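Local coordinates for protein Dye-decolorizing peroxidase (Irpex lacteus, PDB 7D8M) that probably acts as a heme peroxidase, using its bound heme b to oxidise substrates such as dyes, at residues L219-L224 and A361-Q366; T338-E343 and T355-L360. All coordinates share one frame; numbering follows the deposited sequence.

Contact 1 of 2, residues L219-L224 and A361-Q366. With HEM (protoporphyrin IX containing Fe), chain B.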
loop_
_atom_site.group_PDB
_atom_site.type_symbol
_atom_site.label_atom_id
_atom_site.label_comp_id
_atom_site.label_asym_id
_atom_site.label_seq_id
_atom_site.Cartn_x
_atom_site.Cartn_y
_atom_site.Cartn_z
ATOM N N LEU A 219 7.253 -3.292 6.585
ATOM C CA LEU A 219 5.986 -3.690 5.982
ATOM C C LEU A 219 4.861 -3.049 6.783
ATOM O O LEU A 219 4.590 -3.463 7.918
ATOM C CB LEU A 219 5.851 -5.217 5.972
ATOM C CG LEU A 219 4.733 -5.946 5.198
ATOM C CD1 LEU A 219 4.926 -7.472 5.347
ATOM C CD2 LEU A 219 3.300 -5.543 5.615
ATOM N N VAL A 220 4.179 -2.071 6.182
ATOM C CA VAL A 220 2.973 -1.501 6.775
ATOM C C VAL A 220 1.770 -2.285 6.274
ATOM O O VAL A 220 1.553 -2.386 5.060
ATOM C CB VAL A 220 2.814 -0.013 6.427
ATOM C CG1 VAL A 220 1.454 0.462 6.923
ATOM C CG2 VAL A 220 3.946 0.814 7.028
ATOM N N PHE A 221 0.967 -2.815 7.195
ATOM C CA PHE A 221 -0.289 -3.460 6.830
ATOM C C PHE A 221 -1.479 -2.656 7.340
ATOM O O PHE A 221 -1.514 -2.253 8.510
ATOM C CB PHE A 221 -0.389 -4.895 7.357
ATOM C CG PHE A 221 -1.714 -5.550 7.042
ATOM C CD1 PHE A 221 -1.883 -6.261 5.862
ATOM C CD2 PHE A 221 -2.800 -5.424 7.909
ATOM C CE1 PHE A 221 -3.095 -6.843 5.552
ATOM C CE2 PHE A 221 -4.023 -6.002 7.610
ATOM C CZ PHE A 221 -4.173 -6.715 6.425
ATOM N N ARG A 222 -2.467 -2.464 6.464
ATOM C CA ARG A 222 -3.736 -1.844 6.817
ATOM C C ARG A 222 -4.861 -2.634 6.174
ATOM O O ARG A 222 -4.846 -2.860 4.961
ATOM C CB ARG A 222 -3.813 -0.382 6.337
ATOM C CG ARG A 222 -2.711 0.527 6.819
ATOM C CD ARG A 222 -3.295 1.917 7.151
ATOM N NE ARG A 222 -3.641 1.915 8.553
ATOM C CZ ARG A 222 -4.495 2.717 9.163
ATOM N NH1 ARG A 222 -5.136 3.702 8.527
ATOM N NH2 ARG A 222 -4.689 2.517 10.458
ATOM N N LYS A 223 -5.832 -3.057 6.973
ATOM C CA LYS A 223 -7.086 -3.572 6.439
ATOM C C LYS A 223 -8.020 -2.386 6.206
ATOM O O LYS A 223 -8.533 -1.802 7.167
ATOM C CB LYS A 223 -7.718 -4.580 7.391
ATOM C CG LYS A 223 -9.015 -5.151 6.853
ATOM C CD LYS A 223 -9.552 -6.283 7.720
ATOM C CE LYS A 223 -10.838 -6.845 7.141
ATOM N NZ LYS A 223 -11.996 -5.937 7.398
ATOM N N LEU A 224 -8.252 -2.040 4.931
ATOM C CA LEU A 224 -9.024 -0.852 4.547
ATOM C C LEU A 224 -10.336 -1.295 3.909
ATOM O O LEU A 224 -10.369 -1.705 2.744
ATOM C CB LEU A 224 -8.214 0.039 3.609
ATOM C CG LEU A 224 -6.878 0.511 4.198
ATOM C CD1 LEU A 224 -6.099 1.322 3.181
ATOM C CD2 LEU A 224 -7.072 1.298 5.507
ATOM N N ALA A 361 -6.540 -5.280 1.302
ATOM C CA ALA A 361 -5.496 -5.689 2.241
ATOM C C ALA A 361 -4.240 -4.939 1.824
ATOM O O ALA A 361 -3.461 -5.406 0.997
ATOM C CB ALA A 361 -5.305 -7.204 2.224
ATOM N N PHE A 362 -4.056 -3.745 2.399
ATOM C CA PHE A 362 -3.042 -2.801 1.953
ATOM C C PHE A 362 -1.677 -3.136 2.548
ATOM O O PHE A 362 -1.548 -3.325 3.760
ATOM C CB PHE A 362 -3.480 -1.384 2.347
ATOM C CG PHE A 362 -2.499 -0.310 2.022
ATOM C CD1 PHE A 362 -2.587 0.398 0.817
ATOM C CD2 PHE A 362 -1.541 0.067 2.944
ATOM C CE1 PHE A 362 -1.693 1.419 0.529
ATOM C CE2 PHE A 362 -0.653 1.096 2.661
ATOM C CZ PHE A 362 -0.720 1.764 1.447
ATOM N N VAL A 363 -0.658 -3.181 1.692
ATOM C CA VAL A 363 0.719 -3.437 2.095
ATOM C C VAL A 363 1.612 -2.412 1.419
ATOM O O VAL A 363 1.539 -2.237 0.198
ATOM C CB VAL A 363 1.183 -4.854 1.704
ATOM C CG1 VAL A 363 2.667 -4.999 1.993
ATOM C CG2 VAL A 363 0.349 -5.927 2.407
ATOM N N GLU A 364 2.467 -1.752 2.198
ATOM C CA GLU A 364 3.401 -0.780 1.647
ATOM C C GLU A 364 4.764 -0.954 2.299
ATOM O O GLU A 364 4.862 -1.037 3.530
ATOM C CB GLU A 364 2.896 0.658 1.846
ATOM C CG GLU A 364 3.657 1.681 1.028
ATOM C CD GLU A 364 2.965 3.040 0.951
ATOM O OE1 GLU A 364 2.232 3.395 1.889
ATOM O OE2 GLU A 364 3.142 3.742 -0.069
ATOM N N TYR A 365 5.809 -1.000 1.472
ATOM C CA TYR A 365 7.181 -1.226 1.915
ATOM C C TYR A 365 8.017 0.038 1.762
ATOM O O TYR A 365 7.873 0.770 0.778
ATOM C CB TYR A 365 7.839 -2.343 1.105
ATOM C CG TYR A 365 7.266 -3.714 1.316
ATOM C CD1 TYR A 365 7.699 -4.518 2.366
ATOM C CD2 TYR A 365 6.322 -4.233 0.437
ATOM C CE1 TYR A 365 7.189 -5.813 2.550
ATOM C CE2 TYR A 365 5.813 -5.534 0.607
ATOM C CZ TYR A 365 6.249 -6.313 1.668
ATOM O OH TYR A 365 5.737 -7.593 1.838
ATOM N N GLN A 366 8.919 0.267 2.718
ATOM C CA GLN A 366 9.802 1.432 2.725
ATOM C C GLN A 366 10.832 1.244 3.829
ATOM O O GLN A 366 10.587 0.541 4.813
ATOM C CB GLN A 366 9.034 2.745 2.953
ATOM C CG GLN A 366 8.256 2.777 4.271
ATOM C CD GLN A 366 6.858 2.183 4.151
ATOM O OE1 GLN A 366 5.952 2.804 3.597
ATOM N NE2 GLN A 366 6.675 0.975 4.679
HETATM C CHA HEM B . -2.150 4.900 -6.240
HETATM C CHB HEM B . -6.475 3.223 -4.824
HETATM C CHC HEM B . -4.980 3.367 -0.202
HETATM C CHD HEM B . -0.856 5.510 -1.590
HETATM C C1A HEM B . -3.439 4.416 -6.272
HETATM C C2A HEM B . -4.215 4.123 -7.462
HETATM C C3A HEM B . -5.407 3.646 -7.063
HETATM C C4A HEM B . -5.421 3.624 -5.616
HETATM C CMA HEM B . -6.587 3.191 -7.941
HETATM C CAA HEM B . -3.713 4.328 -8.917
HETATM C CBA HEM B . -2.999 3.070 -9.412
HETATM C CGA HEM B . -1.492 3.224 -9.350
HETATM O O1A HEM B . -0.986 4.343 -9.604
HETATM O O2A HEM B . -0.786 2.214 -9.072
HETATM C C1B HEM B . -6.424 3.085 -3.458
HETATM C C2B HEM B . -7.462 2.494 -2.645
HETATM C C3B HEM B . -7.049 2.547 -1.364
HETATM C C4B HEM B . -5.737 3.153 -1.337
HETATM C CMB HEM B . -8.804 1.957 -3.223
HETATM C CAB HEM B . -7.748 2.034 -0.080
HETATM C CBB HEM B . -8.731 1.127 -0.087
HETATM C C1C HEM B . -3.762 4.025 -0.151
HETATM C C2C HEM B . -3.037 4.421 1.044
HETATM C C3C HEM B . -1.888 5.010 0.656
HETATM C C4C HEM B . -1.869 5.021 -0.795
HETATM C CMC HEM B . -3.547 4.147 2.480
HETATM C CAC HEM B . -0.753 5.636 1.510
HETATM C CBC HEM B . -0.942 6.088 2.761
HETATM C C1D HEM B . -0.797 5.417 -2.965
HETATM C C2D HEM B . 0.360 5.669 -3.809
HETATM C C3D HEM B . -0.000 5.506 -5.083
HETATM C C4D HEM B . -1.404 5.139 -5.104
HETATM C CMD HEM B . 1.769 6.072 -3.344
HETATM C CAD HEM B . 0.911 5.688 -6.313
HETATM C CBD HEM B . 0.851 7.156 -6.747
HETATM C CGD HEM B . 1.804 7.442 -7.888
HETATM O O1D HEM B . 1.413 8.204 -8.810
HETATM O O2D HEM B . 2.948 6.906 -7.889
HETATM N NA HEM B . -4.206 4.108 -5.170
HETATM N NB HEM B . -5.379 3.479 -2.632
HETATM N NC HEM B . -3.024 4.416 -1.244
HETATM N ND HEM B . -1.857 5.077 -3.787
HETATM FE FE HEM B . -3.694 4.415 -3.180
#
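The F362 ring rises from the sheet toward the heme, with HEM CMC over one face, offset toward the rim, and E364 OE1 at the edge, in plane; L224 CD1 and R222 CG of the neighbouring strand approach obliquely. F221 points the other way; V363 CG2 meets its ring at the edge, 4.1 Å from CD1, while A361 CB comes in obliquely. Both strands are inner strands of the four-stranded antiparallel sheet in the heme-binding half of the DyP fold, whose 2-3-1-4 strand order is ferredoxin-like. V220–E364 and R222–F362 are its hydrogen-bonded pairs here, and V363 CA and F221 CA add CA-H...O contacts to V220 O and F362 O. On the heme face, F362 holds CG anti to the backbone N (chi1 177°), sending CE1 to within 3.3 Å of HEM C2C. R222 CG packs 4.1 Å from F362 CD2, but its guanidinium leads off, nearly perpendicular to the ring, to a salt bridge with D104; F373 also packs against F362. L224 runs alongside F362 and sets CD1 3.7 Å from HEM CAB. On the face that F221 and A361 turn to strand 147-156, L219 lies beside Y365 and points the same way, its CG 3.6 Å from Y365 CE1; Y365 OH reaches D15. L219 CD2 also meets V363 CG1. E364 O takes two donors: V220 N almost straight at 2.9 Å, and, less directly, Q366 NE2, whose bent bond comes from 50° above the carbonyl plane.

Contact 2 of 2, residues T338-E343 and T355-L360. With HEM (protoporphyrin IX containing Fe), chain B.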
loop_
_atom_site.group_PDB
_atom_site.type_symbol
_atom_site.label_atom_id
_atom_site.label_comp_id
_atom_site.label_asym_id
_atom_site.label_seq_id
_atom_site.Cartn_x
_atom_site.Cartn_y
_atom_site.Cartn_z
ATOM N N THR A 338 -3.526 -6.459 -1.851
ATOM C CA THR A 338 -4.482 -7.232 -2.632
ATOM C C THR A 338 -5.895 -6.933 -2.149
ATOM O O THR A 338 -6.134 -6.891 -0.933
ATOM C CB THR A 338 -4.207 -8.745 -2.496
ATOM O OG1 THR A 338 -2.829 -9.004 -2.783
ATOM C CG2 THR A 338 -5.086 -9.564 -3.438
ATOM N N PRO A 339 -6.847 -6.726 -3.066
ATOM C CA PRO A 339 -8.251 -6.604 -2.649
ATOM C C PRO A 339 -8.704 -7.813 -1.840
ATOM O O PRO A 339 -8.187 -8.924 -1.983
ATOM C CB PRO A 339 -9.019 -6.493 -3.977
ATOM C CG PRO A 339 -8.017 -6.066 -4.988
ATOM C CD PRO A 339 -6.663 -6.553 -4.520
ATOM N N TYR A 340 -9.677 -7.583 -0.958
ATOM C CA TYR A 340 -10.286 -8.665 -0.198
ATOM C C TYR A 340 -11.799 -8.537 -0.280
ATOM O O TYR A 340 -12.336 -7.439 -0.492
ATOM C CB TYR A 340 -9.813 -8.678 1.289
ATOM C CG TYR A 340 -10.456 -7.639 2.213
ATOM C CD1 TYR A 340 -11.680 -7.882 2.839
ATOM C CD2 TYR A 340 -9.822 -6.431 2.476
ATOM C CE1 TYR A 340 -12.264 -6.926 3.687
ATOM C CE2 TYR A 340 -10.399 -5.469 3.318
ATOM C CZ TYR A 340 -11.615 -5.722 3.911
ATOM O OH TYR A 340 -12.170 -4.785 4.751
ATOM N N GLY A 341 -12.485 -9.674 -0.132
ATOM C CA GLY A 341 -13.932 -9.697 -0.129
ATOM C C GLY A 341 -14.532 -9.965 -1.495
ATOM O O GLY A 341 -13.886 -9.807 -2.537
ATOM N N PRO A 342 -15.796 -10.365 -1.517
ATOM C CA PRO A 342 -16.448 -10.705 -2.784
ATOM C C PRO A 342 -16.892 -9.465 -3.557
ATOM O O PRO A 342 -16.807 -8.324 -3.095
ATOM C CB PRO A 342 -17.657 -11.528 -2.333
ATOM C CG PRO A 342 -18.025 -10.917 -1.028
ATOM C CD PRO A 342 -16.719 -10.491 -0.375
ATOM N N GLU A 343 -17.383 -9.722 -4.759
ATOM C CA GLU A 343 -17.902 -8.659 -5.592
ATOM C C GLU A 343 -19.171 -8.072 -4.983
ATOM O O GLU A 343 -19.821 -8.674 -4.125
ATOM C CB GLU A 343 -18.184 -9.182 -6.997
ATOM C CG GLU A 343 -16.927 -9.599 -7.739
ATOM C CD GLU A 343 -16.018 -8.415 -8.000
ATOM O OE1 GLU A 343 -16.299 -7.654 -8.949
ATOM O OE2 GLU A 343 -15.038 -8.234 -7.245
ATOM N N THR A 355 -23.458 -4.396 2.379
ATOM C CA THR A 355 -23.821 -5.426 3.352
ATOM C C THR A 355 -22.704 -6.422 3.644
ATOM O O THR A 355 -22.798 -7.150 4.640
ATOM C CB THR A 355 -25.067 -6.207 2.889
ATOM O OG1 THR A 355 -24.744 -7.022 1.753
ATOM C CG2 THR A 355 -26.190 -5.247 2.496
ATOM N N ILE A 356 -21.650 -6.470 2.828
ATOM C CA ILE A 356 -20.579 -7.450 2.971
ATOM C C ILE A 356 -19.259 -6.712 3.134
ATOM O O ILE A 356 -19.033 -5.681 2.491
ATOM C CB ILE A 356 -20.515 -8.401 1.758
ATOM C CG1 ILE A 356 -21.870 -9.067 1.518
ATOM C CG2 ILE A 356 -19.439 -9.464 1.953
ATOM C CD1 ILE A 356 -21.926 -9.841 0.191
ATOM N N ASP A 357 -18.395 -7.236 3.997
ATOM C CA ASP A 357 -17.068 -6.664 4.178
ATOM C C ASP A 357 -16.214 -6.960 2.951
ATOM O O ASP A 357 -16.114 -8.107 2.504
ATOM C CB ASP A 357 -16.426 -7.229 5.453
ATOM C CG ASP A 357 -15.103 -6.570 5.801
ATOM O OD1 ASP A 357 -14.813 -5.486 5.260
ATOM O OD2 ASP A 357 -14.336 -7.137 6.616
ATOM N N ARG A 358 -15.620 -5.916 2.390
ATOM C CA ARG A 358 -14.732 -6.025 1.243
ATOM C C ARG A 358 -13.814 -4.816 1.287
ATOM O O ARG A 358 -14.135 -3.795 1.903
ATOM C CB ARG A 358 -15.501 -6.075 -0.094
ATOM C CG ARG A 358 -16.354 -4.818 -0.377
ATOM C CD ARG A 358 -16.958 -4.854 -1.787
ATOM N NE ARG A 358 -17.864 -5.988 -1.958
ATOM C CZ ARG A 358 -19.134 -6.013 -1.558
ATOM N NH1 ARG A 358 -19.679 -4.947 -0.983
ATOM N NH2 ARG A 358 -19.868 -7.108 -1.738
ATOM N N GLY A 359 -12.669 -4.928 0.635
ATOM C CA GLY A 359 -11.775 -3.790 0.656
ATOM C C GLY A 359 -10.404 -4.093 0.107
ATOM O O GLY A 359 -10.258 -4.839 -0.865
ATOM N N LEU A 360 -9.385 -3.505 0.722
ATOM C CA LEU A 360 -8.013 -3.659 0.273
ATOM C C LEU A 360 -7.193 -4.132 1.457
ATOM O O LEU A 360 -7.185 -3.479 2.505
ATOM C CB LEU A 360 -7.463 -2.342 -0.285
ATOM C CG LEU A 360 -6.018 -2.334 -0.789
ATOM C CD1 LEU A 360 -5.838 -3.324 -1.931
ATOM C CD2 LEU A 360 -5.618 -0.933 -1.224
HETATM C CHA HEM B . -2.150 4.900 -6.240
HETATM C CHB HEM B . -6.475 3.223 -4.824
HETATM C CHC HEM B . -4.980 3.367 -0.202
HETATM C CHD HEM B . -0.856 5.510 -1.590
HETATM C C1A HEM B . -3.439 4.416 -6.272
HETATM C C2A HEM B . -4.215 4.123 -7.462
HETATM C C3A HEM B . -5.407 3.646 -7.063
HETATM C C4A HEM B . -5.421 3.624 -5.616
HETATM C CMA HEM B . -6.587 3.191 -7.941
HETATM C CAA HEM B . -3.713 4.328 -8.917
HETATM C CBA HEM B . -2.999 3.070 -9.412
HETATM C CGA HEM B . -1.492 3.224 -9.350
HETATM O O1A HEM B . -0.986 4.343 -9.604
HETATM O O2A HEM B . -0.786 2.214 -9.072
HETATM C C1B HEM B . -6.424 3.085 -3.458
HETATM C C2B HEM B . -7.462 2.494 -2.645
HETATM C C3B HEM B . -7.049 2.547 -1.364
HETATM C C4B HEM B . -5.737 3.153 -1.337
HETATM C CMB HEM B . -8.804 1.957 -3.223
HETATM C CAB HEM B . -7.748 2.034 -0.080
HETATM C CBB HEM B . -8.731 1.127 -0.087
HETATM C C1C HEM B . -3.762 4.025 -0.151
HETATM C C2C HEM B . -3.037 4.421 1.044
HETATM C C3C HEM B . -1.888 5.010 0.656
HETATM C C4C HEM B . -1.869 5.021 -0.795
HETATM C CMC HEM B . -3.547 4.147 2.480
HETATM C CAC HEM B . -0.753 5.636 1.510
HETATM C CBC HEM B . -0.942 6.088 2.761
HETATM C C1D HEM B . -0.797 5.417 -2.965
HETATM C C2D HEM B . 0.360 5.669 -3.809
HETATM C C3D HEM B . -0.000 5.506 -5.083
HETATM C C4D HEM B . -1.404 5.139 -5.104
HETATM C CMD HEM B . 1.769 6.072 -3.344
HETATM C CAD HEM B . 0.911 5.688 -6.313
HETATM C CBD HEM B . 0.851 7.156 -6.747
HETATM C CGD HEM B . 1.804 7.442 -7.888
HETATM O O1D HEM B . 1.413 8.204 -8.810
HETATM O O2D HEM B . 2.948 6.906 -7.889
HETATM N NA HEM B . -4.206 4.108 -5.170
HETATM N NB HEM B . -5.379 3.479 -2.632
HETATM N NC HEM B . -3.024 4.416 -1.244
HETATM N ND HEM B . -1.857 5.077 -3.787
HETATM FE FE HEM B . -3.694 4.415 -3.180
#
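Y340 lays its ring flat against the opposing backbone, G359 N being 3.4 Å above the ring plane over its centre and R358 C nearer the rim on that same face. CG lies between the backbone N and the carbonyl carbon (chi1 78°), the crowded position, which folds the ring across the partner strand. G359, with no side chain to stand in the way, makes a CH-pi contact through CA, 3.8 Å from the centroid of the Y340 ring. The same two residues form a hydrogen-bonded antiparallel pair: Y340 N to G359 O and G359 N to Y340 O are both 2.8 Å. Beyond the ring, Y340 OH donates to D357 OD1 on its syn side, with ring and carboxylate planes 80° apart. K223 NZ bonds to both Y340 OH and D357 OD2, so the two polar ends share a lysine. R358 starts away from segment 338-343, though its CB still touches Y340 O, and bends at chi3 to turn its guanidinium edge to the loop: NE meets P342 O in the guanidinium plane at 2.8 Å, almost straight (176°), while the NH2 bond to E343 O is weak. NH2 has a stronger partner in E348. Farther out, where the segments are more exposed, the P342 ring and I356 cross at a slant, CG of P342 3.6 Å from CG2 of I356. At the inner end, L360 spreads its two methyls: CD1 lies 3.6 Å from T338 C, CD2 3.8 Å from HEM C3B. L360 also lines the pocket of a bound oxygen molecule. An aromatic ring packed over a cross-strand glycine is a known antiparallel-sheet pairing, here on the outer strand 334-340 of the ferredoxin-like sheet, beside the heme pocket.

Strand 359-366 serves both contacts, pairing with 217-226 in contact 1 and with the outer strand 334-340 in contact 2. Contact 1 lies near the middle of the chain and is wholly buried, its packing mostly apolar around regular strand pairing. Contact 2, about 15 Å away between centres, is only partly buried: pairing gives way to loop, where side-chain hydrogen bonds of Y340 and R358 join a small apolar contact near exposed P342. Both touch the heme, contact 1 through several side chains and contact 2 through a single leucine. K223 of contact 1 reaches the polar group of contact 2, and A361 N probably bonds T338 O.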